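Local coordinates for protein AmbC (Sorangium cellulosum, PDB 5O15) that catalyses, as a bifunctional dehydratase-cyclase domain, the dehydration and probably also the heterocycle-forming cyclisation of a polyketide intermediate in ambruticin biosynthesis, at residues 37-43 with 93-99; 56-60 with 88-92; 18-22 with 45-49; 62-66 with 208-214; 79-85 with 240-246. All blocks are in the same frame, centred on the assembly; numbering follows the deposited sequence.

Overall arrangement
From the N terminus, contact 3 closes first, bringing 45-49 back to the N-terminal loop 18-22. Contact 1 opens inside that loop, at 37-43, and so crosses contact 3 before pairing with 93-99; contact 2 nests within it, joining 56-60 to 88-92. These three touch one another and knit strands 34-41 and 96-103 and the neighbouring loops of one hotdog. Contacts 4 and 5 are long-range: the first joins helix 61-75 to the start of helix 211-225, the second pairs strand 79-85 with strand 236-247. They cross each other and contacts 1 and 2, and tie the two hotdog units together by helix and by sheet; the centres of contacts 4 and 5 lie about 12 Å apart.

Contact 1 (37-43 with 93-99); sequences SGRLSTV and ARGAVTL
Gly38 and Leu99, then Leu40 and Val97, face each other as antiparallel hydrogen-bonded pairs, and each pair exchanges two backbone bonds. The shortest of the four, Leu40 N to Val97 O, spans 2.8 Å. Arg39 with Thr98 and Ser41 with Ala96 form the intervening non-hydrogen-bonded pairs. Beyond the strand end a further backbone bond, Thr42 N to Gly95 O (2.9 Å), carries the pairing into the loop.

On the face bearing Arg39 and Ala96, Arg39 reaches diagonally across to Ala96 of the partner strand. With CG anti to the backbone N (chi1 -172°) and the chain extended as far as NE, the guanidinium passes over Ala96, whose CB lies 3.2 Å from the guanidinium plane and toward its rim. Its charged neighbours include Asp121 and Glu44, in long, weak ion pairs. The other face is apolar: Leu40 CB rests 3.9 Å from Val97 CG2 and 4.1 Å from Leu99 CD1, while Trp21 and Leu59 cover the leucine from the protein interior.

Farther out, Thr42 OG1 bonds to Pro92 O, and Val43 N makes a weak bond to Ser41 OG, which also takes Glu44 N. Water links both ends of the ladder: one molecule bridges Ser37 OG and Leu99 O, donating to the latter at 3.0 Å, and another joins Thr42 O to Ala93 O. Strand 34-41 is thereby laid against strand 96-103, a regular antiparallel ladder near the edge of a hotdog sheet.

Contact 2 (56-60 with 88-92); sequences TVILP and PLALP
Leu91 lies across the chain at Ile58 and Leu59, where the end of short strand 56-57 and the loop after strand 79-85 meet in the hotdog fold through a single backbone bridge, Ile58 with Ala90. Residues 56-60 lead toward helix 61-75, and Pro60 completes the HxxxGxxxxP sequence, starting at His51, that is a signature of polyketide synthase dehydratases. The chains run 112° apart, so the pairing stops after two bonds: Leu59 N to Leu89 O (2.9 Å) and Leu91 N to Val57 O (3.2 Å).

The side chains differ in how they meet. Leu91 stands at about a right angle to both Val57 and Leu59. Its CG is anti to its carbonyl carbon (chi1 -71°), which brings CD1 against the Ile58-Leu59 peptide, 3.5 Å from Leu59 N, and lets CD2 touch Leu59 CD1. Leu59 and Leu89 instead run alongside one another, their CB atoms 4.0 Å apart, and Phe64 of the following helix packs on both. Ile58 meets Pro88 aslant, with its CG2 3.9 Å from the proline CB. Cut back to an alanine, Leu91 would probably uncover this side of the Ile58-Leu59 peptide, take one neighbour from Leu59 CD1 and open a gap beside Val48.

Where the bridge gives out, a water continues it, donating to Leu59 O at 2.7 Å and accepting from Leu89 N at 2.9 Å.

Contact 3 (18-22 with 45-49); sequences KHPWL and HAWVL
Trp21 sends its indole from the N-terminal loop into the turn at 45-49, where it meets His45, Trp47 and Val48. From CB, the first torsion (chi1 -65°) sets CG anti to the carbonyl carbon and aims the ring system at that turn. CD1 is the first ring atom to touch it, 3.9 Å from His45 NE2. Next comes NE1, which stands 3.3 Å above the imidazole plane and over its centre, so that the five-membered ring of the tryptophan presents its edge to the face of His45. The planes are 77° apart and the centroids 4.4 Å, a T-shaped pair. CE2, at the ring fusion, borders Leu40 of strand 34-41.

His45 is itself held in this attitude. Its ND1 accepts a bond from Trp47 NE1 (3.1 Å) that lies in the imidazole plane, and in the same plane a water bridges NE2 to Pro20 O. Pro20 CB adds a contact to the ring. The result is a buried aromatic cluster that ties the loop before strand 24-27 to His45 and the 3-10 segment that begins after it, within the first hotdog unit.

Beyond the fusion the six-membered ring continues the path. CZ2 reaches Trp47 CZ2 at 3.6 Å and Val48 CG1 at 4.2 Å; Trp21 CH2, farther round, lies 3.9 Å from Trp47 CH2. The two tryptophans approach from opposite directions and meet rim to rim, their planes only 16° apart, neither over the other's face. CZ3, on the remaining side, packs on Ala63 of helix 61-75, while Pro211 of helix 211-225 touches both indoles.

Contact 4 (62-66 with 208-214); sequences TAFVE and GLHPALL
Thr62 overlaps Leu214 obliquely, its CG2 3.6 Å from the leucine CG, where the central helix of one hotdog meets the start of helix 211-225 of the other. This second helix carries the DxxxQ sequence of dehydratase domains, beginning at Asp215, which also touches Thr62. The threonine hydroxyl, placed between the backbone N and carbonyl carbon (chi1 56°), donates to Pro211 O at 2.8 Å. Pro211 in turn rests its CG on Ala63 and Glu66 CB, and Val65 CG1 crosses Leu214 CD2 at about a right angle.

Glu66 accepts from the loop before the helix with both oxygens. OE2 takes Gly208 N on its syn side (2.8 Å), and OE1 takes Leu209 N in a nearly straight bond (2.9 Å) that comes from above the carboxylate plane. OE2 also accepts from His19 NE2, so the buried group has three donors. A glutamine at Glu66 would probably cost at least one bond: an NH2 in place of OE1 strands Leu209 N, one in place of OE2 strands both Gly208 N and His19.

The helix start is capped by His210, whose ND1 accepts from Ala212 N at 3.0 Å in the imidazole plane.

Contact 5 (79-85 with 240-246); sequences SVSELTI and FAWSDVA
Leu83 and Trp242 form one of the antiparallel hydrogen-bonded pairs through which strands 79-85 and 236-247 join the two hotdog sheets of the double hotdog fold.

Backbone bonds make up the ladder. Leu83 and Trp242 bond both ways, as do Val80 and Val245, and Ile85 N reaches Phe240 O at 2.9 Å. Between the two pairs the register slips by one: Asp244 and Val245 both face Val80, a G1 beta bulge with Asp244 in the left-handed region (phi 52°, psi 61°). The extra residue still pairs, since Asp244 N donates to Ser81 O at 2.9 Å from well above the carbonyl plane. Classic bulges at Ser81-Glu82 and Phe240-Ala241 face the outer neighbours Val135 and Arg291.

Polar side chains gather near the G1 bulge. Two waters donate to Asp244 OD1, one receiving the proton of Ser79 OG and the other meeting Ser81 OG, which also bonds to Arg111. In the modelled conformers Ser243 OG donates to Glu82 OE1 on its syn side, but both residues are disordered over two positions and the pair is tentative.

Apolar contacts occupy the face of Val80, Leu83, Trp242 and Val245, on which helix 61-75 packs. The two valine CB atoms are 4.2 Å apart. Leu83 and Trp242 leave the sheet together as neighbours, with CD2 of the leucine 4.1 Å from CD1 of the indole; Ile85 CD1 comes to the indole edge, 4.3 Å from Trp242 NE1.

Contact 1 (37-43 with 93-99)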
# COMPACT_ATOMS: atom_id res chain seq x y z
N SER A 37 -11.76 9.98 12.07
CA SER A 37 -12.78 10.14 11.06
C SER A 37 -12.26 11.03 9.94
O SER A 37 -11.44 11.91 10.17
CB SER A 37 -14.02 10.82 11.66
OG SER A 37 -14.57 10.04 12.70
N GLY A 38 -12.78 10.81 8.74
CA GLY A 38 -12.43 11.70 7.66
C GLY A 38 -13.24 11.41 6.42
O GLY A 38 -14.29 10.77 6.47
N ARG A 39 -12.74 11.93 5.31
CA ARG A 39 -13.47 11.89 4.05
C ARG A 39 -12.47 11.74 2.93
O ARG A 39 -11.43 12.41 2.93
CB ARG A 39 -14.21 13.21 3.82
CG ARG A 39 -15.17 13.23 2.66
CD ARG A 39 -16.13 14.40 2.82
NE ARG A 39 -16.98 14.61 1.65
CZ ARG A 39 -16.62 15.30 0.57
NH1 ARG A 39 -15.42 15.85 0.49
NH2 ARG A 39 -17.47 15.43 -0.44
N LEU A 40 -12.78 10.89 1.97
CA LEU A 40 -11.96 10.68 0.79
C LEU A 40 -12.80 11.07 -0.42
O LEU A 40 -13.72 10.33 -0.80
CB LEU A 40 -11.53 9.23 0.73
CG LEU A 40 -10.26 8.94 -0.04
CD1 LEU A 40 -9.84 7.50 0.19
CD2 LEU A 40 -10.47 9.24 -1.50
N SER A 41 -12.50 12.22 -1.01
CA SER A 41 -13.18 12.69 -2.21
C SER A 41 -12.40 12.31 -3.47
O SER A 41 -11.20 12.57 -3.55
CB SER A 41 -13.29 14.21 -2.19
OG SER A 41 -13.65 14.71 -3.46
N THR A 42 -13.09 11.70 -4.43
CA THR A 42 -12.47 11.37 -5.71
C THR A 42 -12.45 12.55 -6.66
O THR A 42 -11.90 12.44 -7.77
CB THR A 42 -13.15 10.16 -6.37
OG1 THR A 42 -14.50 10.50 -6.74
CG2 THR A 42 -13.13 8.90 -5.47
N VAL A 43 -13.03 13.68 -6.26
CA VAL A 43 -12.80 14.94 -6.94
C VAL A 43 -11.49 15.55 -6.49
O VAL A 43 -10.65 15.95 -7.31
CB VAL A 43 -13.99 15.90 -6.69
CG1 VAL A 43 -13.79 17.20 -7.44
CG2 VAL A 43 -15.31 15.24 -7.09
N ALA A 93 -17.21 7.59 -9.10
CA ALA A 93 -16.57 8.30 -10.20
C ALA A 93 -16.41 9.79 -9.90
O ALA A 93 -15.45 10.41 -10.35
CB ALA A 93 -17.34 8.10 -11.50
N ARG A 94 -17.35 10.36 -9.14
CA ARG A 94 -17.31 11.77 -8.79
C ARG A 94 -18.07 11.97 -7.48
O ARG A 94 -19.19 12.47 -7.46
CB ARG A 94 -17.92 12.62 -9.92
CG ARG A 94 -17.94 14.12 -9.63
CD ARG A 94 -18.29 14.95 -10.86
NE ARG A 94 -17.31 14.78 -11.93
CZ ARG A 94 -16.18 15.47 -12.04
NH1 ARG A 94 -15.86 16.41 -11.15
NH2 ARG A 94 -15.36 15.23 -13.05
N GLY A 95 -17.46 11.55 -6.39
CA GLY A 95 -18.12 11.63 -5.11
C GLY A 95 -17.13 11.42 -4.00
O GLY A 95 -15.93 11.62 -4.18
N ALA A 96 -17.64 11.03 -2.84
CA ALA A 96 -16.78 10.88 -1.67
C ALA A 96 -17.29 9.76 -0.79
O ALA A 96 -18.47 9.40 -0.82
CB ALA A 96 -16.70 12.18 -0.88
N VAL A 97 -16.37 9.19 -0.02
CA VAL A 97 -16.71 8.25 1.02
C VAL A 97 -16.23 8.83 2.35
O VAL A 97 -15.23 9.53 2.43
CB VAL A 97 -16.14 6.83 0.81
CG1 VAL A 97 -16.66 6.23 -0.48
CG2 VAL A 97 -14.64 6.88 0.79
N THR A 98 -16.98 8.51 3.38
CA THR A 98 -16.56 8.82 4.73
C THR A 98 -15.74 7.65 5.24
O THR A 98 -16.04 6.49 4.95
CB THR A 98 -17.80 9.03 5.63
OG1 THR A 98 -18.60 10.08 5.09
CG2 THR A 98 -17.41 9.46 7.00
N LEU A 99 -14.70 7.96 6.00
CA LEU A 99 -13.79 6.97 6.55
C LEU A 99 -13.87 6.96 8.07
O LEU A 99 -14.14 7.99 8.71
CB LEU A 99 -12.35 7.33 6.19
CG LEU A 99 -12.02 7.41 4.70
CD1 LEU A 99 -10.57 7.84 4.51
CD2 LEU A 99 -12.25 6.07 4.08
O HOH W 1 -16.01 8.40 11.01
O HOH W 2 -13.26 12.78 -10.08

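Contact 2 (56-60 with 88-92)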
# COMPACT_ATOMS: atom_id res chain seq x y z
N THR A 56 -12.15 -2.98 -12.52
CA THR A 56 -12.91 -2.52 -11.37
C THR A 56 -12.13 -1.44 -10.64
O THR A 56 -10.97 -1.64 -10.27
CB THR A 56 -13.19 -3.70 -10.45
OG1 THR A 56 -14.05 -4.62 -11.15
CG2 THR A 56 -13.89 -3.26 -9.14
N VAL A 57 -12.79 -0.32 -10.36
CA VAL A 57 -12.10 0.83 -9.79
C VAL A 57 -12.20 0.73 -8.27
O VAL A 57 -13.29 0.88 -7.70
CB VAL A 57 -12.72 2.14 -10.29
CG1 VAL A 57 -11.88 3.29 -9.82
CG2 VAL A 57 -12.86 2.13 -11.83
N ILE A 58 -11.08 0.47 -7.61
CA ILE A 58 -11.06 0.28 -6.16
C ILE A 58 -9.87 1.04 -5.59
O ILE A 58 -8.85 1.23 -6.25
CB ILE A 58 -10.99 -1.20 -5.74
CG1 ILE A 58 -9.75 -1.89 -6.32
CG2 ILE A 58 -12.30 -1.89 -6.06
CD1 ILE A 58 -9.59 -3.33 -5.86
N LEU A 59 -10.01 1.46 -4.34
CA LEU A 59 -8.90 2.12 -3.67
C LEU A 59 -7.73 1.14 -3.59
O LEU A 59 -7.94 -0.04 -3.32
CB LEU A 59 -9.36 2.55 -2.27
CG LEU A 59 -8.45 3.55 -1.53
CD1 LEU A 59 -8.41 4.94 -2.19
CD2 LEU A 59 -8.82 3.63 -0.09
N PRO A 60 -6.49 1.57 -3.84
CA PRO A 60 -5.37 0.63 -3.63
C PRO A 60 -5.29 0.18 -2.18
O PRO A 60 -5.46 0.97 -1.26
CB PRO A 60 -4.14 1.45 -4.02
CG PRO A 60 -4.55 2.85 -3.84
CD PRO A 60 -6.01 2.90 -4.21
N PRO A 88 -12.58 -4.81 -0.60
CA PRO A 88 -12.12 -3.60 -1.29
C PRO A 88 -13.09 -2.44 -1.09
O PRO A 88 -14.24 -2.60 -0.68
CB PRO A 88 -12.07 -4.01 -2.76
CG PRO A 88 -13.03 -5.14 -2.86
CD PRO A 88 -13.04 -5.85 -1.53
N LEU A 89 -12.61 -1.26 -1.42
CA LEU A 89 -13.39 -0.03 -1.35
C LEU A 89 -13.61 0.42 -2.79
O LEU A 89 -12.67 0.87 -3.47
CB LEU A 89 -12.62 1.01 -0.53
CG LEU A 89 -13.32 2.29 -0.08
CD1 LEU A 89 -12.62 2.94 1.10
CD2 LEU A 89 -13.52 3.29 -1.16
N ALA A 90 -14.84 0.25 -3.25
CA ALA A 90 -15.23 0.69 -4.58
C ALA A 90 -15.30 2.20 -4.59
O ALA A 90 -15.83 2.81 -3.67
CB ALA A 90 -16.60 0.10 -4.93
N LEU A 91 -14.75 2.80 -5.61
CA LEU A 91 -14.62 4.26 -5.62
C LEU A 91 -15.69 4.89 -6.49
O LEU A 91 -15.87 4.46 -7.63
CB LEU A 91 -13.26 4.67 -6.15
CG LEU A 91 -12.08 4.37 -5.22
CD1 LEU A 91 -10.76 4.46 -5.97
CD2 LEU A 91 -12.09 5.30 -4.00
N PRO A 92 -16.35 5.94 -6.03
CA PRO A 92 -17.32 6.64 -6.88
C PRO A 92 -16.59 7.45 -7.93
O PRO A 92 -15.49 7.95 -7.68
CB PRO A 92 -18.04 7.56 -5.91
CG PRO A 92 -16.99 7.89 -4.90
CD PRO A 92 -16.16 6.64 -4.74
O HOH W 3 -9.83 -1.58 -2.15

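Contact 3 (18-22 with 45-49)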
# COMPACT_ATOMS: atom_id res chain seq x y z
N LYS A 18 -1.51 16.73 10.40
CA LYS A 18 -2.78 16.63 9.71
C LYS A 18 -2.68 15.51 8.68
O LYS A 18 -1.60 14.94 8.48
CB LYS A 18 -3.13 17.96 9.02
CG LYS A 18 -4.51 18.03 8.35
CD LYS A 18 -5.64 17.51 9.26
CE LYS A 18 -7.00 17.66 8.60
NZ LYS A 18 -7.20 16.76 7.43
N HIS A 19 -3.78 15.20 8.01
CA HIS A 19 -3.80 14.17 6.99
C HIS A 19 -4.85 14.54 5.96
O HIS A 19 -5.89 15.09 6.31
CB HIS A 19 -4.18 12.82 7.61
CG HIS A 19 -3.89 11.68 6.71
ND1 HIS A 19 -4.79 11.24 5.75
CD2 HIS A 19 -2.77 10.95 6.55
CE1 HIS A 19 -4.24 10.26 5.07
NE2 HIS A 19 -3.01 10.06 5.53
N PRO A 20 -4.63 14.21 4.68
CA PRO A 20 -5.62 14.58 3.66
C PRO A 20 -6.95 13.92 3.82
O PRO A 20 -7.94 14.45 3.30
CB PRO A 20 -4.96 14.12 2.35
CG PRO A 20 -3.53 14.04 2.62
CD PRO A 20 -3.37 13.74 4.07
N TRP A 21 -7.01 12.76 4.48
CA TRP A 21 -8.19 11.93 4.52
C TRP A 21 -8.74 11.72 5.92
O TRP A 21 -9.76 11.01 6.08
CB TRP A 21 -7.88 10.56 3.92
CG TRP A 21 -7.55 10.56 2.46
CD1 TRP A 21 -7.82 11.52 1.54
CD2 TRP A 21 -6.88 9.52 1.77
NE1 TRP A 21 -7.37 11.13 0.30
CE2 TRP A 21 -6.81 9.90 0.42
CE3 TRP A 21 -6.35 8.29 2.15
CZ2 TRP A 21 -6.23 9.10 -0.52
CZ3 TRP A 21 -5.78 7.50 1.21
CH2 TRP A 21 -5.72 7.90 -0.12
N LEU A 22 -8.09 12.24 6.94
CA LEU A 22 -8.55 12.10 8.32
C LEU A 22 -8.52 13.49 8.91
O LEU A 22 -7.47 14.15 8.90
CB LEU A 22 -7.66 11.12 9.10
CG LEU A 22 -7.71 9.66 8.64
CD1 LEU A 22 -6.68 8.81 9.37
CD2 LEU A 22 -9.06 9.05 8.79
N HIS A 45 -9.04 14.01 -4.84
CA HIS A 45 -8.01 13.00 -5.02
C HIS A 45 -8.35 12.15 -6.23
O HIS A 45 -8.48 10.93 -6.12
CB HIS A 45 -7.87 12.16 -3.75
CG HIS A 45 -7.29 12.94 -2.63
ND1 HIS A 45 -5.93 13.09 -2.46
CD2 HIS A 45 -7.88 13.72 -1.70
CE1 HIS A 45 -5.70 13.90 -1.45
NE2 HIS A 45 -6.87 14.31 -0.98
N ALA A 46 -8.47 12.79 -7.39
CA ALA A 46 -8.85 12.07 -8.59
C ALA A 46 -7.85 10.98 -8.95
O ALA A 46 -8.22 10.01 -9.61
CB ALA A 46 -9.02 13.04 -9.77
N TRP A 47 -6.59 11.12 -8.51
CA TRP A 47 -5.60 10.09 -8.76
C TRP A 47 -6.04 8.70 -8.33
O TRP A 47 -5.58 7.71 -8.93
CB TRP A 47 -4.26 10.43 -8.12
CG TRP A 47 -4.27 10.54 -6.61
CD1 TRP A 47 -4.52 11.65 -5.86
CD2 TRP A 47 -3.98 9.49 -5.67
NE1 TRP A 47 -4.43 11.36 -4.52
CE2 TRP A 47 -4.09 10.04 -4.38
CE3 TRP A 47 -3.63 8.15 -5.80
CZ2 TRP A 47 -3.86 9.30 -3.26
CZ3 TRP A 47 -3.42 7.42 -4.66
CH2 TRP A 47 -3.54 8.00 -3.41
N VAL A 48 -6.88 8.56 -7.28
CA VAL A 48 -7.22 7.22 -6.84
C VAL A 48 -7.98 6.48 -7.92
O VAL A 48 -7.98 5.24 -7.96
CB VAL A 48 -8.01 7.21 -5.50
CG1 VAL A 48 -7.17 7.83 -4.42
CG2 VAL A 48 -9.36 7.91 -5.61
N LEU A 49 -8.69 7.21 -8.79
CA LEU A 49 -9.47 6.60 -9.87
C LEU A 49 -8.60 5.96 -10.93
O LEU A 49 -9.12 5.23 -11.78
CB LEU A 49 -10.41 7.63 -10.49
CG LEU A 49 -11.45 8.23 -9.54
CD1 LEU A 49 -12.22 9.37 -10.25
CD2 LEU A 49 -12.37 7.14 -9.02
O HOH W 4 -7.58 16.03 1.16

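Contact 4 (62-66 with 208-214)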
# COMPACT_ATOMS: atom_id res chain seq x y z
N THR A 62 -2.71 -0.30 -0.56
CA THR A 62 -1.71 0.52 0.12
C THR A 62 -2.32 1.75 0.78
O THR A 62 -1.69 2.32 1.68
CB THR A 62 -0.62 0.97 -0.86
OG1 THR A 62 -1.27 1.64 -1.94
CG2 THR A 62 0.20 -0.20 -1.38
N ALA A 63 -3.51 2.16 0.37
CA ALA A 63 -4.18 3.24 1.09
C ALA A 63 -4.65 2.79 2.48
O ALA A 63 -4.66 3.60 3.41
CB ALA A 63 -5.39 3.74 0.31
N PHE A 64 -5.00 1.51 2.65
CA PHE A 64 -5.35 1.01 3.98
C PHE A 64 -4.10 0.96 4.84
O PHE A 64 -4.17 1.25 6.03
CB PHE A 64 -6.01 -0.37 3.89
CG PHE A 64 -7.24 -0.41 3.07
CD1 PHE A 64 -8.26 0.50 3.24
CD2 PHE A 64 -7.36 -1.35 2.06
CE1 PHE A 64 -9.41 0.43 2.43
CE2 PHE A 64 -8.48 -1.43 1.28
CZ PHE A 64 -9.47 -0.52 1.42
N VAL A 65 -2.95 0.63 4.25
CA VAL A 65 -1.69 0.70 4.98
C VAL A 65 -1.42 2.12 5.45
O VAL A 65 -1.05 2.35 6.61
CB VAL A 65 -0.55 0.12 4.14
CG1 VAL A 65 0.76 0.27 4.85
CG2 VAL A 65 -0.81 -1.34 3.80
N GLU A 66 -1.58 3.10 4.55
CA GLU A 66 -1.39 4.50 4.90
C GLU A 66 -2.31 4.92 6.04
O GLU A 66 -1.89 5.61 6.97
CB GLU A 66 -1.61 5.37 3.65
CG GLU A 66 -1.80 6.85 3.92
CD GLU A 66 -0.59 7.57 4.48
OE1 GLU A 66 0.48 6.96 4.70
OE2 GLU A 66 -0.72 8.79 4.76
N GLY A 208 1.72 10.18 4.92
CA GLY A 208 2.82 9.49 5.55
C GLY A 208 3.66 8.79 4.49
O GLY A 208 4.86 9.05 4.35
N LEU A 209 3.03 7.90 3.74
CA LEU A 209 3.62 7.30 2.56
C LEU A 209 2.53 7.25 1.50
O LEU A 209 1.56 6.50 1.62
CB LEU A 209 4.18 5.93 2.88
CG LEU A 209 4.85 5.22 1.70
CD1 LEU A 209 5.94 6.06 1.04
CD2 LEU A 209 5.40 3.90 2.15
N HIS A 210 2.68 8.10 0.47
CA HIS A 210 1.64 8.22 -0.52
C HIS A 210 1.29 6.82 -1.03
O HIS A 210 2.19 6.07 -1.46
CB HIS A 210 2.15 9.06 -1.68
CG HIS A 210 1.08 9.52 -2.61
ND1 HIS A 210 0.36 8.65 -3.40
CD2 HIS A 210 0.61 10.76 -2.90
CE1 HIS A 210 -0.48 9.33 -4.16
NE2 HIS A 210 -0.34 10.62 -3.88
N PRO A 211 0.02 6.45 -1.05
CA PRO A 211 -0.33 5.09 -1.48
C PRO A 211 0.11 4.72 -2.87
O PRO A 211 0.39 3.54 -3.13
CB PRO A 211 -1.86 5.09 -1.33
CG PRO A 211 -2.11 6.04 -0.22
CD PRO A 211 -1.10 7.15 -0.41
N ALA A 212 0.19 5.68 -3.78
CA ALA A 212 0.66 5.35 -5.12
C ALA A 212 2.16 5.08 -5.16
O ALA A 212 2.63 4.36 -6.03
CB ALA A 212 0.29 6.46 -6.12
N LEU A 213 2.90 5.60 -4.19
CA LEU A 213 4.33 5.36 -4.12
C LEU A 213 4.62 3.99 -3.52
O LEU A 213 5.41 3.22 -4.07
CB LEU A 213 4.99 6.51 -3.37
CG LEU A 213 6.50 6.50 -3.28
CD1 LEU A 213 7.15 6.51 -4.67
CD2 LEU A 213 6.95 7.69 -2.51
N LEU A 214 3.91 3.61 -2.43
CA LEU A 214 4.06 2.25 -1.96
C LEU A 214 3.55 1.25 -3.01
O LEU A 214 4.17 0.20 -3.22
CB LEU A 214 3.36 2.06 -0.61
CG LEU A 214 3.48 0.65 -0.03
CD1 LEU A 214 4.95 0.27 0.20
CD2 LEU A 214 2.70 0.54 1.31
O HOH W 5 1.02 3.65 1.31

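Contact 5 (79-85 with 240-246)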
# COMPACT_ATOMS: atom_id res chain seq x y z
N SER A 79 4.50 1.14 14.60
CA SER A 79 4.40 0.19 13.51
C SER A 79 3.00 -0.40 13.39
O SER A 79 2.25 -0.51 14.39
CB SER A 79 5.40 -0.93 13.76
OG SER A 79 5.47 -1.81 12.68
N VAL A 80 2.67 -0.79 12.16
CA VAL A 80 1.56 -1.67 11.87
C VAL A 80 2.10 -3.09 11.92
O VAL A 80 2.80 -3.55 11.02
CB VAL A 80 0.94 -1.35 10.51
CG1 VAL A 80 -0.21 -2.27 10.20
CG2 VAL A 80 0.53 0.11 10.48
N SER A 81 1.81 -3.78 13.02
CA SER A 81 2.30 -5.13 13.18
C SER A 81 1.63 -6.09 12.20
O SER A 81 2.30 -6.94 11.61
CB SER A 81 2.04 -5.56 14.62
OG SER A 81 2.26 -6.94 14.79
N GLU A 82 0.32 -5.99 12.02
CA GLU A 82 -0.39 -6.84 11.08
C GLU A 82 -1.54 -6.05 10.49
O GLU A 82 -2.16 -5.23 11.19
CB GLU A 82 -0.96 -8.10 11.75
CG GLU A 82 0.06 -8.98 12.48
CD GLU A 82 1.14 -9.55 11.56
OE1 GLU A 82 0.91 -9.64 10.32
OE2 GLU A 82 2.22 -9.93 12.09
N LEU A 83 -1.82 -6.29 9.21
CA LEU A 83 -2.97 -5.73 8.53
C LEU A 83 -3.51 -6.79 7.59
O LEU A 83 -2.76 -7.36 6.79
CB LEU A 83 -2.59 -4.44 7.79
CG LEU A 83 -3.78 -3.69 7.14
CD1 LEU A 83 -3.54 -2.19 7.04
CD2 LEU A 83 -4.18 -4.22 5.78
N THR A 84 -4.79 -7.06 7.69
CA THR A 84 -5.50 -7.94 6.78
C THR A 84 -6.51 -7.10 6.03
O THR A 84 -7.16 -6.23 6.62
CB THR A 84 -6.23 -9.05 7.54
OG1 THR A 84 -5.29 -9.79 8.33
CG2 THR A 84 -6.91 -10.02 6.56
N ILE A 85 -6.59 -7.32 4.72
CA ILE A 85 -7.59 -6.67 3.89
C ILE A 85 -8.78 -7.61 3.79
O ILE A 85 -8.64 -8.76 3.37
CB ILE A 85 -7.03 -6.31 2.51
CG1 ILE A 85 -5.82 -5.38 2.70
CG2 ILE A 85 -8.12 -5.68 1.68
CD1 ILE A 85 -5.11 -4.99 1.43
N PHE A 240 -3.46 -9.18 0.22
CA PHE A 240 -4.43 -9.46 1.26
C PHE A 240 -3.89 -9.31 2.67
O PHE A 240 -4.70 -9.24 3.60
CB PHE A 240 -5.09 -10.84 1.09
CG PHE A 240 -4.17 -12.00 1.31
CD1 PHE A 240 -4.01 -12.55 2.57
CD2 PHE A 240 -3.47 -12.54 0.25
CE1 PHE A 240 -3.17 -13.61 2.77
CE2 PHE A 240 -2.63 -13.60 0.43
CZ PHE A 240 -2.48 -14.14 1.71
N ALA A 241 -2.58 -9.20 2.86
CA ALA A 241 -2.04 -9.09 4.20
C ALA A 241 -0.68 -8.41 4.17
O ALA A 241 0.09 -8.59 3.22
CB ALA A 241 -1.93 -10.44 4.89
N TRP A 242 -0.41 -7.65 5.21
CA TRP A 242 0.85 -6.97 5.43
C TRP A 242 1.28 -7.23 6.86
O TRP A 242 0.44 -7.36 7.77
CB TRP A 242 0.71 -5.46 5.25
CG TRP A 242 0.30 -5.02 3.90
CD1 TRP A 242 -0.94 -5.08 3.35
CD2 TRP A 242 1.16 -4.44 2.91
NE1 TRP A 242 -0.92 -4.56 2.09
CE2 TRP A 242 0.35 -4.15 1.79
CE3 TRP A 242 2.50 -4.11 2.89
CZ2 TRP A 242 0.86 -3.58 0.64
CZ3 TRP A 242 3.02 -3.53 1.74
CH2 TRP A 242 2.20 -3.28 0.62
N SER A 243 2.59 -7.28 7.08
CA SER A 243 3.16 -7.45 8.42
C SER A 243 4.29 -6.46 8.62
O SER A 243 5.05 -6.17 7.68
CB SER A 243 3.70 -8.87 8.65
OG SER A 243 2.70 -9.85 8.46
N ASP A 244 4.43 -5.96 9.85
CA ASP A 244 5.58 -5.19 10.27
C ASP A 244 5.90 -4.04 9.33
O ASP A 244 6.98 -3.96 8.73
CB ASP A 244 6.79 -6.09 10.45
CG ASP A 244 6.63 -7.02 11.61
OD1 ASP A 244 5.99 -6.65 12.62
OD2 ASP A 244 7.12 -8.14 11.47
N VAL A 245 4.95 -3.12 9.19
CA VAL A 245 5.11 -1.95 8.32
C VAL A 245 5.41 -0.75 9.21
O VAL A 245 4.59 -0.40 10.08
CB VAL A 245 3.86 -1.68 7.50
CG1 VAL A 245 4.15 -0.58 6.50
CG2 VAL A 245 3.38 -2.92 6.79
N ALA A 246 6.56 -0.13 9.03
CA ALA A 246 6.93 0.99 9.89
C ALA A 246 7.54 2.07 9.00
O ALA A 246 8.34 1.79 8.07
CB ALA A 246 7.96 0.57 10.93
O HOH W 6 5.61 -4.28 13.71
O HOH W 7 4.78 -7.81 14.63